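Local coordinates for lipoprotein (Burkholderia cenocepacia, PDB 4QHQ) that binds methionine and probably delivers it to an ABC transporter, as the substrate-binding lipoprotein of that system, at residues A137-L140 / D141-E144; S152-A156 / A157-R161; N174-A178 / A179-P183. One frame throughout, in Å; residues are numbered along the deposited sequence.

Interaction 1 (A137-L140 / D141-E144)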
loop_
_atom_site.group_PDB
_atom_site.type_symbol
_atom_site.label_atom_id
_atom_site.label_comp_id
_atom_site.label_asym_id
_atom_site.label_seq_id
_atom_site.Cartn_x
_atom_site.Cartn_y
_atom_site.Cartn_z
ATOM N N ALA A 137 6.828 -14.725 0.834
ATOM C CA ALA A 137 7.547 -15.328 -0.285
ATOM C C ALA A 137 8.463 -14.321 -0.975
ATOM O O ALA A 137 8.146 -13.132 -1.045
ATOM C CB ALA A 137 6.557 -15.915 -1.289
ATOM N N THR A 138 9.601 -14.801 -1.476
ATOM C CA THR A 138 10.445 -14.012 -2.369
ATOM C C THR A 138 10.580 -14.765 -3.683
ATOM O O THR A 138 10.007 -15.845 -3.845
ATOM C CB THR A 138 11.860 -13.773 -1.808
ATOM O OG1 THR A 138 12.618 -14.991 -1.863
ATOM C CG2 THR A 138 11.793 -13.255 -0.382
ATOM N N VAL A 139 11.338 -14.205 -4.619
ATOM C CA VAL A 139 11.520 -14.874 -5.909
ATOM C C VAL A 139 12.203 -16.238 -5.763
ATOM O O VAL A 139 12.046 -17.105 -6.622
ATOM C CB VAL A 139 12.299 -14.011 -6.929
ATOM C CG1 VAL A 139 11.538 -12.730 -7.244
ATOM C CG2 VAL A 139 13.704 -13.716 -6.430
ATOM N N LEU A 140 12.940 -16.435 -4.670
ATOM C CA LEU A 140 13.622 -17.709 -4.429
ATOM C C LEU A 140 12.650 -18.810 -4.017
ATOM O O LEU A 140 13.034 -19.978 -3.927
ATOM C CB LEU A 140 14.712 -17.550 -3.362
ATOM C CG LEU A 140 15.859 -16.606 -3.728
ATOM C CD1 LEU A 140 16.861 -16.488 -2.580
ATOM C CD2 LEU A 140 16.538 -17.068 -5.012
ATOM N N ASP A 141 11.397 -18.439 -3.776
ATOM C CA ASP A 141 10.370 -19.391 -3.361
ATOM C C ASP A 141 9.459 -19.825 -4.508
ATOM O O ASP A 141 8.486 -20.548 -4.302
ATOM C CB ASP A 141 9.536 -18.803 -2.223
ATOM C CG ASP A 141 10.363 -18.517 -0.992
ATOM O OD1 ASP A 141 11.081 -19.434 -0.539
ATOM O OD2 ASP A 141 10.304 -17.370 -0.483
ATOM N N ILE A 142 9.779 -19.382 -5.716
ATOM C CA ILE A 142 9.020 -19.786 -6.890
ATOM C C ILE A 142 9.341 -21.238 -7.259
ATOM O O ILE A 142 10.500 -21.585 -7.495
ATOM C CB ILE A 142 9.290 -18.820 -8.057
ATOM C CG1 ILE A 142 8.814 -17.413 -7.668
ATOM C CG2 ILE A 142 8.597 -19.294 -9.333
ATOM C CD1 ILE A 142 9.246 -16.323 -8.619
ATOM N N ALA A 143 8.309 -22.082 -7.278
ATOM C CA ALA A 143 8.466 -23.509 -7.577
ATOM C C ALA A 143 8.243 -23.809 -9.055
ATOM O O ALA A 143 8.916 -24.666 -9.635
ATOM C CB ALA A 143 7.507 -24.333 -6.732
ATOM N N GLU A 144 7.273 -23.119 -9.646
ATOM C CA GLU A 144 6.983 -23.256 -11.063
ATOM C C GLU A 144 7.069 -21.899 -11.757
ATOM O O GLU A 144 6.465 -20.926 -11.309
ATOM C CB GLU A 144 5.596 -23.868 -11.268
#
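D141 folds back over the bend that precedes it, and its OD2 takes the backbone N-H of T138 in a short, nearly straight bond (OD2 to T138 N 2.8 Å, 170° at the hydrogen). The donor comes to the anti side of the carboxylate, 17° out of its plane; with CG beside its own backbone N (chi1 -62°), the carboxylate is turned back so that OD2 reaches T138 N. The same oxygen sits 3.4 Å from A137 CA, which makes this the compact side of the contact. Next to it the main chain closes a type I turn round V139 and L140, with D141 N bonded to T138 O at 2.9 Å, while T138 OG1 accepts from L140 N at 3.2 Å and so forms an ST turn. The bend feeds strand 142-144, which pairs antiparallel with strand 125-126 and carries a classic beta bulge where A143 and E144 face K125. Packing is looser beyond D141: I142 N makes only a weak bond to V139 O, 3.3 Å long, and the methyl CD1 of I142 meets V139 CB at 4.2 Å, with I151 of strand 150-154 against both side chains. On the solvent side L140 is exposed, its CB pointing away from 141-144.

Interaction 2 (S152-A156 / A157-R161)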
loop_
_atom_site.group_PDB
_atom_site.type_symbol
_atom_site.label_atom_id
_atom_site.label_comp_id
_atom_site.label_asym_id
_atom_site.label_seq_id
_atom_site.Cartn_x
_atom_site.Cartn_y
_atom_site.Cartn_z
ATOM N N SER A 152 12.603 -9.033 -11.174
ATOM C CA SER A 152 13.393 -8.088 -10.410
ATOM C C SER A 152 12.608 -7.687 -9.163
ATOM O O SER A 152 11.384 -7.515 -9.220
ATOM C CB SER A 152 13.683 -6.838 -11.242
ATOM O OG SER A 152 14.695 -7.075 -12.204
ATOM N N GLU A 153 13.318 -7.553 -8.045
ATOM C CA GLU A 153 12.757 -7.048 -6.798
ATOM C C GLU A 153 13.330 -5.663 -6.560
ATOM O O GLU A 153 14.538 -5.509 -6.339
ATOM C CB GLU A 153 13.136 -7.983 -5.659
ATOM C CG GLU A 153 12.680 -9.411 -5.889
ATOM C CD GLU A 153 13.599 -10.429 -5.247
ATOM O OE1 GLU A 153 14.775 -10.529 -5.669
ATOM O OE2 GLU A 153 13.153 -11.136 -4.324
ATOM N N LEU A 154 12.470 -4.656 -6.620
ATOM C CA LEU A 154 12.909 -3.273 -6.560
ATOM C C LEU A 154 12.156 -2.516 -5.481
ATOM O O LEU A 154 11.091 -2.948 -5.029
ATOM C CB LEU A 154 12.688 -2.588 -7.909
ATOM C CG LEU A 154 13.264 -3.311 -9.137
ATOM C CD1 LEU A 154 12.903 -2.567 -10.416
ATOM C CD2 LEU A 154 14.763 -3.463 -9.008
ATOM N N ASP A 155 12.687 -1.362 -5.099
ATOM C CA ASP A 155 12.028 -0.526 -4.114
ATOM C C ASP A 155 10.648 -0.147 -4.634
ATOM O O ASP A 155 10.504 0.204 -5.798
ATOM C CB ASP A 155 12.861 0.727 -3.829
ATOM C CG ASP A 155 14.152 0.418 -3.089
ATOM O OD1 ASP A 155 14.319 -0.729 -2.618
ATOM O OD2 ASP A 155 14.994 1.332 -2.961
ATOM N N ALA A 156 9.632 -0.263 -3.788
ATOM C CA ALA A 156 8.254 -0.055 -4.214
ATOM C C ALA A 156 8.045 1.280 -4.929
ATOM O O ALA A 156 7.319 1.344 -5.923
ATOM C CB ALA A 156 7.294 -0.173 -3.015
ATOM N N ALA A 157 8.691 2.335 -4.448
ATOM C CA ALA A 157 8.462 3.654 -5.018
ATOM C C ALA A 157 9.068 3.797 -6.411
ATOM O O ALA A 157 8.643 4.660 -7.185
ATOM C CB ALA A 157 8.989 4.733 -4.089
ATOM N N GLN A 158 10.050 2.962 -6.728
ATOM C CA GLN A 158 10.769 3.113 -7.995
ATOM C C GLN A 158 10.072 2.433 -9.167
ATOM O O GLN A 158 10.380 2.727 -10.325
ATOM C CB GLN A 158 12.202 2.583 -7.891
ATOM C CG GLN A 158 13.062 3.194 -6.798
ATOM C CD GLN A 158 13.294 4.687 -6.970
ATOM O OE1 GLN A 158 13.138 5.238 -8.061
ATOM N NE2 GLN A 158 13.670 5.349 -5.882
ATOM N N LEU A 159 9.152 1.515 -8.877
ATOM C CA LEU A 159 8.527 0.690 -9.913
ATOM C C LEU A 159 7.903 1.426 -11.114
ATOM O O LEU A 159 8.096 0.975 -12.253
ATOM C CB LEU A 159 7.550 -0.304 -9.277
ATOM C CG LEU A 159 8.267 -1.414 -8.496
ATOM C CD1 LEU A 159 7.316 -2.161 -7.569
ATOM C CD2 LEU A 159 8.972 -2.387 -9.436
ATOM N N PRO A 160 7.175 2.544 -10.880
ATOM C CA PRO A 160 6.640 3.238 -12.061
ATOM C C PRO A 160 7.730 3.711 -13.009
ATOM O O PRO A 160 7.505 3.780 -14.223
ATOM C CB PRO A 160 5.924 4.452 -11.462
ATOM C CG PRO A 160 5.539 4.025 -10.089
ATOM C CD PRO A 160 6.634 3.101 -9.622
ATOM N N ARG A 161 8.908 4.009 -12.467
ATOM C CA ARG A 161 9.994 4.544 -13.273
ATOM C C ARG A 161 10.897 3.495 -13.929
ATOM O O ARG A 161 11.915 3.843 -14.514
ATOM C CB ARG A 161 10.806 5.565 -12.472
ATOM C CG ARG A 161 9.985 6.806 -12.153
ATOM C CD ARG A 161 10.785 7.882 -11.423
ATOM N NE ARG A 161 11.195 7.494 -10.069
ATOM C CZ ARG A 161 10.372 7.402 -9.028
ATOM N NH1 ARG A 161 9.075 7.645 -9.182
ATOM N NH2 ARG A 161 10.842 7.064 -7.827
HETATM O O HOH W 1 14.457 3.969 -3.348
#
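L154 and L159 bracket a sharp change of direction, the type I turn D155-Q158, by which the chain leaves edge strand 150-154 of the five-stranded sheet, in what is probably a type II periplasmic binding protein fold. Q158 N closes this turn on D155 O at 2.9 Å. The following bond, from L159 N to A156 O, is weak, and residues 159-161 are 3-10. On the inner side the two leucines meet obliquely, CD2 of L159 resting 4.0 Å from CB of L154. The other methyl of L159, CD1, packs by A156 O, so one methyl faces the strand and the other the backbone of the turn; A103, P105 and I171 of the sheet region enclose this leucine further.

The outer side is polar. Q158 leaves its backbone with CG beside the N and then bends at chi2 (-62°), a shape that brings CG against CB of D155, 3.9 Å away, and leaves the amide near enough to the carboxylate to share a water. That water donates to OD2 of D155 at 2.7 Å and accepts from NE2 of Q158. The second carboxylate oxygen, OD1, is held by N106, so both oxygens of D155 are satisfied and its rotation is probably fixed. R161 is extended at chi2 but turns at chi3 (-67°), which brings its guanidinium back to the glutamine amide: NH2 of R161 lies 2.9 Å from OE1 of Q158, 61° out of the amide carbonyl plane, with OE1 itself tilted from the guanidinium plane.

Interaction 3 (N174-A178 / A179-P183); sequences NYALA and ANLQP
L177 and P183 set their side chains at about a right angle, with the leucine methyl CD2 pressed against the proline ring carbon CD at 3.6 Å. L177 CG lies beside its own backbone N (chi1 -72°), and CD2 thereby lies against the chain that follows the helix: L181 O touches it, and Q182 NE2 lies 3.7 Å from it. Q182 gets its amide there by starting anti to its backbone N and then bending at chi2 (53°); the amide's other end, OE1, is hydrogen-bonded to T184 OG1. The CA of L177 adds a C-H...O contact to L181 O, so the same leucine meets the exit chain with both backbone and side chain.

On the neighbouring flank A176 CB and L181 CB meet at 4.1 Å, and the beta carbon of L181 also lies close to A176 O. Y86 of strand 84-86 packs on A176, L181 and P183, closing this apolar patch against the sheet. The far end of the helix faces the ligand: N174 touches the bound methionine and its OD1 is hydrogen-bonded to Y38 OH, while its ND2 stands 3.3 Å above the centre of the Y175 ring.

Between these groups the backbone reverses. A179 N is shared weakly between Y175 O and A176 O, N180 N is bonded to L177 O at 3.0 Å, and L181 N reaches A176 O at 2.9 Å. With N180 at positive phi (65°) as C-prime residue, this is the Schellman motif, and the A176-L181 contact is an apolar pair that accompanies it, here ending a short helix whose opposite end helps to form the methionine pocket.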
loop_
_atom_site.group_PDB
_atom_site.type_symbol
_atom_site.label_atom_id
_atom_site.label_comp_id
_atom_site.label_asym_id
_atom_site.label_seq_id
_atom_site.Cartn_x
_atom_site.Cartn_y
_atom_site.Cartn_z
ATOM N N ASN A 174 -0.810 3.611 -4.568
ATOM C CA ASN A 174 -0.413 4.997 -4.269
ATOM C C ASN A 174 0.653 5.495 -5.250
ATOM O O ASN A 174 0.583 6.620 -5.734
ATOM C CB ASN A 174 0.033 5.167 -2.811
ATOM C CG ASN A 174 1.268 4.376 -2.479
ATOM O OD1 ASN A 174 1.218 3.153 -2.333
ATOM N ND2 ASN A 174 2.397 5.064 -2.376
ATOM N N TYR A 175 1.616 4.632 -5.557
ATOM C CA TYR A 175 2.669 4.988 -6.498
ATOM C C TYR A 175 2.167 5.001 -7.946
ATOM O O TYR A 175 2.580 5.850 -8.737
ATOM C CB TYR A 175 3.860 4.038 -6.362
ATOM C CG TYR A 175 4.579 4.169 -5.029
ATOM C CD1 TYR A 175 5.011 5.411 -4.566
ATOM C CD2 TYR A 175 4.840 3.052 -4.255
ATOM C CE1 TYR A 175 5.672 5.521 -3.357
ATOM C CE2 TYR A 175 5.490 3.156 -3.040
ATOM C CZ TYR A 175 5.911 4.388 -2.609
ATOM O OH TYR A 175 6.576 4.525 -1.404
ATOM N N ALA A 176 1.293 4.054 -8.287
ATOM C CA ALA A 176 0.712 4.015 -9.628
ATOM C C ALA A 176 -0.059 5.295 -9.902
ATOM O O ALA A 176 0.145 5.937 -10.938
ATOM C CB ALA A 176 -0.181 2.797 -9.795
ATOM N N LEU A 177 -0.919 5.685 -8.963
ATOM C CA LEU A 177 -1.676 6.920 -9.117
ATOM C C LEU A 177 -0.775 8.154 -9.220
ATOM O O LEU A 177 -1.035 9.049 -10.013
ATOM C CB LEU A 177 -2.664 7.086 -7.957
ATOM C CG LEU A 177 -3.871 6.140 -7.988
ATOM C CD1 LEU A 177 -4.640 6.211 -6.686
ATOM C CD2 LEU A 177 -4.788 6.449 -9.166
ATOM N N ALA A 178 0.285 8.192 -8.417
ATOM C CA ALA A 178 1.179 9.347 -8.419
ATOM C C ALA A 178 1.930 9.451 -9.739
ATOM O O ALA A 178 2.384 10.531 -10.115
ATOM C CB ALA A 178 2.145 9.288 -7.242
ATOM N N ALA A 179 2.027 8.331 -10.453
ATOM C CA ALA A 179 2.686 8.281 -11.754
ATOM C C ALA A 179 1.681 8.382 -12.894
ATOM O O ALA A 179 2.018 8.118 -14.048
ATOM C CB ALA A 179 3.486 7.003 -11.875
ATOM N N ASN A 180 0.452 8.766 -12.565
ATOM C CA ASN A 180 -0.630 8.939 -13.542
ATOM C C ASN A 180 -1.086 7.661 -14.241
ATOM O O ASN A 180 -1.611 7.698 -15.361
ATOM C CB ASN A 180 -0.306 10.049 -14.548
ATOM C CG ASN A 180 -0.222 11.414 -13.892
ATOM O OD1 ASN A 180 -1.244 12.029 -13.582
ATOM N ND2 ASN A 180 0.998 11.892 -13.669
ATOM N N LEU A 181 -0.884 6.532 -13.575
ATOM C CA LEU A 181 -1.500 5.280 -13.985
ATOM C C LEU A 181 -2.828 5.159 -13.249
ATOM O O LEU A 181 -2.929 5.528 -12.078
ATOM C CB LEU A 181 -0.600 4.096 -13.641
ATOM C CG LEU A 181 0.804 4.112 -14.244
ATOM C CD1 LEU A 181 1.702 3.113 -13.531
ATOM C CD2 LEU A 181 0.747 3.820 -15.744
ATOM N N GLN A 182 -3.855 4.667 -13.930
ATOM C CA GLN A 182 -5.145 4.457 -13.280
ATOM C C GLN A 182 -5.407 2.966 -13.156
ATOM O O GLN A 182 -5.586 2.283 -14.157
ATOM C CB GLN A 182 -6.270 5.148 -14.055
ATOM C CG GLN A 182 -7.675 4.765 -13.595
ATOM C CD GLN A 182 -7.887 4.944 -12.099
ATOM O OE1 GLN A 182 -8.337 4.024 -11.412
ATOM N NE2 GLN A 182 -7.571 6.133 -11.587
ATOM N N PRO A 183 -5.401 2.446 -11.923
ATOM C CA PRO A 183 -5.581 1.013 -11.678
ATOM C C PRO A 183 -6.845 0.413 -12.298
ATOM O O PRO A 183 -6.827 -0.759 -12.666
ATOM C CB PRO A 183 -5.632 0.940 -10.146
ATOM C CG PRO A 183 -4.768 2.071 -9.719
ATOM C CD PRO A 183 -5.129 3.171 -10.663
#

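How the interactions relate
The three contacts come in series along the chain and lie in the lobe built on the five-stranded sheet. Interaction 1 is the most peripheral; it leads into the small two-stranded sheet and reaches interaction 2, about 18 Å away between centres, where V139 CG2 packs on E153 OE2 of strand 150-154. Interaction 2 leaves that edge strand and meets interaction 3, at a centre-to-centre distance of about 13 Å, where A157 CB lies against Y175 CZ and P160 against A179. Interactions 1 and 3 do not touch, their nearest atoms being about 17 Å apart. The series therefore runs from the outer rim of the lobe to the methionine cleft, where 174-183 contributes N174.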